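Local coordinates for protein endoglucanase (Acetivibrio cellulolyticus, PDB 5NRM) that serves as a scaffoldin cohesin domain that binds the type I dockerin of a cellulosomal enzyme, within a larger protein that probably also hydrolyses cellulose, at residues T34-Y48 with I66-L79. Numbering follows the deposited sequence.
Sequences TADFTVTYDATKLEY and INKESDGKLKVLFL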
loop_
_atom_site.group_PDB
_atom_site.type_symbol
_atom_site.label_atom_id
_atom_site.label_comp_id
_atom_site.label_asym_id
_atom_site.label_seq_id
_atom_site.Cartn_x
_atom_site.Cartn_y
_atom_site.Cartn_z
ATOM N N THR A 34 2.165 -7.838 -4.644
ATOM C CA THR A 34 1.060 -7.021 -4.095
ATOM C C THR A 34 1.488 -6.378 -2.794
ATOM O O THR A 34 2.282 -6.987 -2.025
ATOM C CB THR A 34 -0.247 -7.887 -3.797
ATOM O OG1 THR A 34 -0.260 -8.374 -2.441
ATOM C CG2 THR A 34 -0.359 -9.104 -4.603
ATOM N N ALA A 35 0.940 -5.223 -2.478
ATOM C CA ALA A 35 1.156 -4.602 -1.160
ATOM C C ALA A 35 0.015 -3.727 -0.813
ATOM O O ALA A 35 -0.497 -3.015 -1.708
ATOM C CB ALA A 35 2.447 -3.815 -1.125
ATOM N N ASP A 36 -0.354 -3.668 0.483
ATOM C CA ASP A 36 -1.227 -2.641 0.983
ATOM C C ASP A 36 -0.910 -2.358 2.403
ATOM O O ASP A 36 -0.769 -3.264 3.200
ATOM C CB ASP A 36 -2.748 -2.953 0.787
ATOM C CG ASP A 36 -3.248 -4.077 1.679
ATOM O OD1 ASP A 36 -2.945 -5.197 1.305
ATOM O OD2 ASP A 36 -3.888 -3.807 2.714
ATOM N N PHE A 37 -0.913 -1.093 2.746
ATOM C CA PHE A 37 -0.689 -0.712 4.160
ATOM C C PHE A 37 -1.071 0.730 4.357
ATOM O O PHE A 37 -1.259 1.465 3.378
ATOM C CB PHE A 37 0.738 -1.009 4.657
ATOM C CG PHE A 37 1.837 -0.353 3.867
ATOM C CD1 PHE A 37 2.261 0.935 4.085
ATOM C CD2 PHE A 37 2.454 -1.053 2.819
ATOM C CE1 PHE A 37 3.303 1.483 3.360
ATOM C CE2 PHE A 37 3.501 -0.544 2.108
ATOM C CZ PHE A 37 3.919 0.755 2.358
ATOM N N THR A 38 -1.243 1.056 5.644
ATOM C CA THR A 38 -1.607 2.400 6.064
ATOM C C THR A 38 -0.361 3.008 6.680
ATOM O O THR A 38 0.338 2.374 7.442
ATOM C CB THR A 38 -2.698 2.358 7.109
ATOM O OG1 THR A 38 -3.880 1.793 6.570
ATOM C CG2 THR A 38 -3.086 3.751 7.650
ATOM N N VAL A 39 -0.124 4.300 6.369
ATOM C CA VAL A 39 0.904 5.144 7.015
ATOM C C VAL A 39 0.243 6.284 7.761
ATOM O O VAL A 39 -0.533 7.003 7.170
ATOM C CB VAL A 39 1.933 5.709 6.016
ATOM C CG1 VAL A 39 2.971 6.552 6.763
ATOM C CG2 VAL A 39 2.581 4.624 5.204
ATOM N N THR A 40 0.501 6.372 9.035
ATOM C CA THR A 40 0.089 7.495 9.878
ATOM C C THR A 40 1.265 8.428 10.042
ATOM O O THR A 40 2.421 8.017 10.047
ATOM C CB THR A 40 -0.565 7.088 11.187
ATOM O OG1 THR A 40 0.325 6.272 11.905
ATOM C CG2 THR A 40 -1.835 6.334 10.881
ATOM N N TYR A 41 0.956 9.710 10.218
ATOM C CA TYR A 41 1.995 10.738 10.450
ATOM C C TYR A 41 1.457 11.758 11.398
ATOM O O TYR A 41 0.226 12.023 11.468
ATOM C CB TYR A 41 2.509 11.290 9.127
ATOM C CG TYR A 41 1.463 12.012 8.334
ATOM C CD1 TYR A 41 1.235 13.411 8.518
ATOM C CD2 TYR A 41 0.675 11.349 7.405
ATOM C CE1 TYR A 41 0.222 14.059 7.830
ATOM C CE2 TYR A 41 -0.317 11.993 6.723
ATOM C CZ TYR A 41 -0.557 13.357 6.907
ATOM O OH TYR A 41 -1.593 14.025 6.239
ATOM N N ASP A 42 2.376 12.459 12.037
ATOM C CA ASP A 42 1.950 13.489 13.023
ATOM C C ASP A 42 1.547 14.764 12.285
ATOM O O ASP A 42 2.394 15.600 11.859
ATOM C CB ASP A 42 3.094 13.780 13.990
ATOM C CG ASP A 42 2.756 14.796 15.047
ATOM O OD1 ASP A 42 1.677 15.420 14.946
ATOM O OD2 ASP A 42 3.587 14.940 15.981
ATOM N N ALA A 43 0.234 14.889 12.080
ATOM C CA ALA A 43 -0.259 16.005 11.253
ATOM C C ALA A 43 -0.183 17.300 12.037
ATOM O O ALA A 43 -0.355 18.345 11.419
ATOM C CB ALA A 43 -1.687 15.765 10.781
ATOM N N THR A 44 0.152 17.301 13.339
ATOM C CA THR A 44 0.330 18.572 14.028
ATOM C C THR A 44 1.654 19.217 13.647
ATOM O O THR A 44 1.818 20.421 13.873
ATOM C CB THR A 44 0.296 18.418 15.558
ATOM O OG1 THR A 44 1.508 17.811 16.053
ATOM C CG2 THR A 44 -0.931 17.711 15.981
ATOM N N LYS A 45 2.548 18.440 13.042
ATOM C CA LYS A 45 3.856 18.928 12.637
ATOM C C LYS A 45 4.147 18.866 11.136
ATOM O O LYS A 45 5.021 19.560 10.676
ATOM C CB LYS A 45 4.919 18.174 13.367
ATOM C CG LYS A 45 4.852 18.350 14.877
ATOM C CD LYS A 45 5.953 17.539 15.548
ATOM C CE LYS A 45 5.662 17.385 17.038
ATOM N NZ LYS A 45 6.926 17.305 17.759
ATOM N N LEU A 46 3.414 18.034 10.417
ATOM C CA LEU A 46 3.683 17.768 9.032
ATOM C C LEU A 46 2.431 17.996 8.223
ATOM O O LEU A 46 1.333 17.512 8.582
ATOM C CB LEU A 46 4.156 16.335 8.789
ATOM C CG LEU A 46 5.387 15.809 9.544
ATOM C CD1 LEU A 46 5.513 14.322 9.316
ATOM C CD2 LEU A 46 6.678 16.584 9.192
ATOM N N GLU A 47 2.630 18.592 7.083
ATOM C CA GLU A 47 1.574 18.780 6.058
ATOM C C GLU A 47 1.939 17.838 4.876
ATOM O O GLU A 47 2.962 18.034 4.230
ATOM C CB GLU A 47 1.509 20.211 5.598
ATOM C CG GLU A 47 0.493 20.451 4.483
ATOM C CD GLU A 47 0.708 21.774 3.662
ATOM O OE1 GLU A 47 1.781 22.478 3.636
ATOM O OE2 GLU A 47 -0.261 22.080 2.894
ATOM N N TYR A 48 1.111 16.811 4.638
ATOM C CA TYR A 48 1.316 15.944 3.472
ATOM C C TYR A 48 1.058 16.624 2.187
ATOM O O TYR A 48 0.009 17.239 2.015
ATOM C CB TYR A 48 0.458 14.711 3.603
ATOM C CG TYR A 48 0.599 13.722 2.473
ATOM C CD1 TYR A 48 1.709 12.901 2.409
ATOM C CD2 TYR A 48 -0.409 13.584 1.498
ATOM C CE1 TYR A 48 1.839 11.961 1.446
ATOM C CE2 TYR A 48 -0.246 12.632 0.521
ATOM C CZ TYR A 48 0.847 11.795 0.542
ATOM O OH TYR A 48 0.871 10.824 -0.479
ATOM N N ILE A 66 -0.933 5.974 -3.887
ATOM C CA ILE A 66 -0.947 6.455 -2.525
ATOM C C ILE A 66 -2.015 7.529 -2.419
ATOM O O ILE A 66 -2.093 8.423 -3.300
ATOM C CB ILE A 66 0.482 6.904 -2.091
ATOM C CG1 ILE A 66 0.530 7.153 -0.582
ATOM C CG2 ILE A 66 0.979 8.058 -2.945
ATOM C CD1 ILE A 66 1.940 7.189 -0.016
ATOM N N ASN A 67 -2.844 7.486 -1.392
ATOM C CA ASN A 67 -3.904 8.471 -1.208
ATOM C C ASN A 67 -3.951 8.927 0.239
ATOM O O ASN A 67 -3.808 8.128 1.164
ATOM C CB ASN A 67 -5.238 7.864 -1.613
ATOM C CG ASN A 67 -6.394 8.819 -1.442
ATOM O OD1 ASN A 67 -6.374 9.903 -2.010
ATOM N ND2 ASN A 67 -7.374 8.438 -0.681
ATOM N N LYS A 68 -4.116 10.231 0.444
ATOM C CA LYS A 68 -4.381 10.742 1.785
ATOM C C LYS A 68 -5.837 10.515 2.101
ATOM O O LYS A 68 -6.729 11.182 1.529
ATOM C CB LYS A 68 -4.036 12.235 1.871
ATOM C CG LYS A 68 -4.320 12.789 3.273
ATOM C CD LYS A 68 -4.053 14.290 3.360
ATOM C CE LYS A 68 -4.588 14.883 4.625
ATOM N NZ LYS A 68 -4.825 16.338 4.355
ATOM N N GLU A 69 -6.116 9.600 3.012
ATOM C CA GLU A 69 -7.518 9.299 3.358
ATOM C C GLU A 69 -8.087 10.430 4.257
ATOM O O GLU A 69 -9.247 10.882 4.123
ATOM C CB GLU A 69 -7.653 7.940 4.048
ATOM C CG GLU A 69 -9.054 7.667 4.567
ATOM C CD GLU A 69 -9.152 6.291 5.186
ATOM O OE1 GLU A 69 -8.483 5.422 4.661
ATOM O OE2 GLU A 69 -9.868 6.135 6.207
ATOM N N SER A 70 -7.267 10.888 5.169
ATOM C CA SER A 70 -7.656 11.954 6.150
ATOM C C SER A 70 -6.348 12.533 6.714
ATOM O O SER A 70 -5.282 12.016 6.474
ATOM C CB SER A 70 -8.555 11.429 7.273
ATOM O OG SER A 70 -7.961 10.351 7.954
ATOM N N ASP A 71 -6.465 13.581 7.512
ATOM C CA ASP A 71 -5.274 14.251 8.033
ATOM C C ASP A 71 -4.577 13.229 8.884
ATOM O O ASP A 71 -5.197 12.641 9.808
ATOM C CB ASP A 71 -5.658 15.462 8.901
ATOM C CG ASP A 71 -6.196 16.639 8.097
ATOM O OD1 ASP A 71 -5.906 16.705 6.879
ATOM O OD2 ASP A 71 -6.835 17.552 8.734
ATOM N N GLY A 72 -3.298 12.989 8.585
ATOM C CA GLY A 72 -2.493 12.064 9.354
ATOM C C GLY A 72 -2.562 10.584 8.889
ATOM O O GLY A 72 -2.019 9.748 9.604
ATOM N N LYS A 73 -3.286 10.285 7.809
ATOM C CA LYS A 73 -3.564 8.885 7.421
ATOM C C LYS A 73 -3.474 8.714 5.898
ATOM O O LYS A 73 -4.314 9.284 5.147
ATOM C CB LYS A 73 -4.924 8.427 7.913
ATOM C CG LYS A 73 -5.156 6.923 7.660
ATOM C CD LYS A 73 -6.571 6.521 8.059
ATOM C CE LYS A 73 -6.781 5.028 7.858
ATOM N NZ LYS A 73 -8.192 4.643 8.170
ATOM N N LEU A 74 -2.493 7.927 5.469
ATOM C CA LEU A 74 -2.251 7.563 4.087
ATOM C C LEU A 74 -2.556 6.077 3.872
ATOM O O LEU A 74 -2.288 5.259 4.757
ATOM C CB LEU A 74 -0.802 7.834 3.686
ATOM C CG LEU A 74 -0.221 9.204 4.013
ATOM C CD1 LEU A 74 1.239 9.294 3.658
ATOM C CD2 LEU A 74 -1.050 10.336 3.362
ATOM N N LYS A 75 -3.039 5.783 2.657
ATOM C CA LYS A 75 -3.243 4.400 2.207
ATOM C C LYS A 75 -2.312 4.174 1.032
ATOM O O LYS A 75 -2.242 5.046 0.132
ATOM C CB LYS A 75 -4.709 4.198 1.795
ATOM C CG LYS A 75 -5.736 4.681 2.802
ATOM C CD LYS A 75 -5.704 3.940 4.123
ATOM C CE LYS A 75 -5.945 2.457 3.962
ATOM N NZ LYS A 75 -6.435 1.730 5.162
ATOM N N VAL A 76 -1.620 3.031 1.018
ATOM C CA VAL A 76 -0.623 2.730 0.041
ATOM C C VAL A 76 -1.031 1.435 -0.640
ATOM O O VAL A 76 -1.460 0.497 0.057
ATOM C CB VAL A 76 0.752 2.611 0.621
ATOM C CG1 VAL A 76 1.796 2.403 -0.476
ATOM C CG2 VAL A 76 1.110 3.927 1.365
ATOM N N LEU A 77 -0.910 1.315 -1.971
ATOM C CA LEU A 77 -1.325 0.129 -2.677
ATOM C C LEU A 77 -0.347 -0.133 -3.828
ATOM O O LEU A 77 -0.042 0.798 -4.614
ATOM C CB LEU A 77 -2.732 0.352 -3.277
ATOM C CG LEU A 77 -3.291 -0.820 -4.102
ATOM C CD1 LEU A 77 -3.561 -2.015 -3.252
ATOM C CD2 LEU A 77 -4.624 -0.371 -4.674
ATOM N N PHE A 78 0.030 -1.380 -4.045
ATOM C CA PHE A 78 0.813 -1.816 -5.189
ATOM C C PHE A 78 0.251 -3.152 -5.705
ATOM O O PHE A 78 -0.088 -4.046 -4.910
ATOM C CB PHE A 78 2.311 -2.023 -4.839
ATOM C CG PHE A 78 3.108 -2.709 -5.893
ATOM C CD1 PHE A 78 3.572 -2.035 -7.071
ATOM C CD2 PHE A 78 3.343 -4.057 -5.801
ATOM C CE1 PHE A 78 4.254 -2.717 -8.044
ATOM C CE2 PHE A 78 4.064 -4.764 -6.783
ATOM C CZ PHE A 78 4.488 -4.102 -7.937
ATOM N N LEU A 79 0.203 -3.319 -7.034
ATOM C CA LEU A 79 -0.012 -4.613 -7.639
ATOM C C LEU A 79 0.707 -4.683 -8.956
ATOM O O LEU A 79 0.648 -3.715 -9.744
ATOM C CB LEU A 79 -1.548 -4.741 -7.893
ATOM C CG LEU A 79 -1.991 -6.053 -8.591
ATOM C CD1 LEU A 79 -1.741 -7.297 -7.724
ATOM C CD2 LEU A 79 -3.427 -5.987 -9.039
HETATM O O HOH W 1 -2.272 10.392 12.451
HETATM O O HOH W 2 -1.048 10.890 -2.397
HETATM O O HOH W 3 -2.068 17.745 3.687
#
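With chi1 at 64°, Tyr-41 CG stands between the backbone N and the carbonyl carbon, which turns the ring onto Gly-72 of the facing segment, whose CA lies over one ring face, 3.5 Å from the centroid. The hydroxyl thereby reaches the turn: Gly-72 N donates to Tyr-41 OH (3.1 Å), while Tyr-41 N donates to Gly-72 O from above the carbonyl plane, so one glycine is gripped through both backbone polar atoms. Gly-72 sits in the type II turn joining strands 66-70 and 73-79. Tyr-48, its CG anti to the backbone N (chi1 -179°), presents a ring face to Leu-74, whose CD2 stands 3.5 Å above the ring centre; a water in the plane of the ring links Tyr-48 OH to Ile-66 O. From the Tyr-41 end, strands 34-41 and 73-79 run antiparallel, with paired backbone bonds at Val-39/Leu-74, Phe-37/Val-76 and Ala-35/Phe-78. Val-76 CB packs over the Phe-37 ring on this apolar face, which strand 92-101 helps to bury. On the other face, Thr-34 and Asp-36 both bond Ser-13 of the dockerin chain. The chemistry is thus split across the sheet of this cohesin beta-sandwich: hydrocarbon and aromatic groups seal the core, whereas the Thr-34/Asp-36 face meets the dockerin through hydroxyl and carboxylate groups together with apolar contacts such as Leu-79.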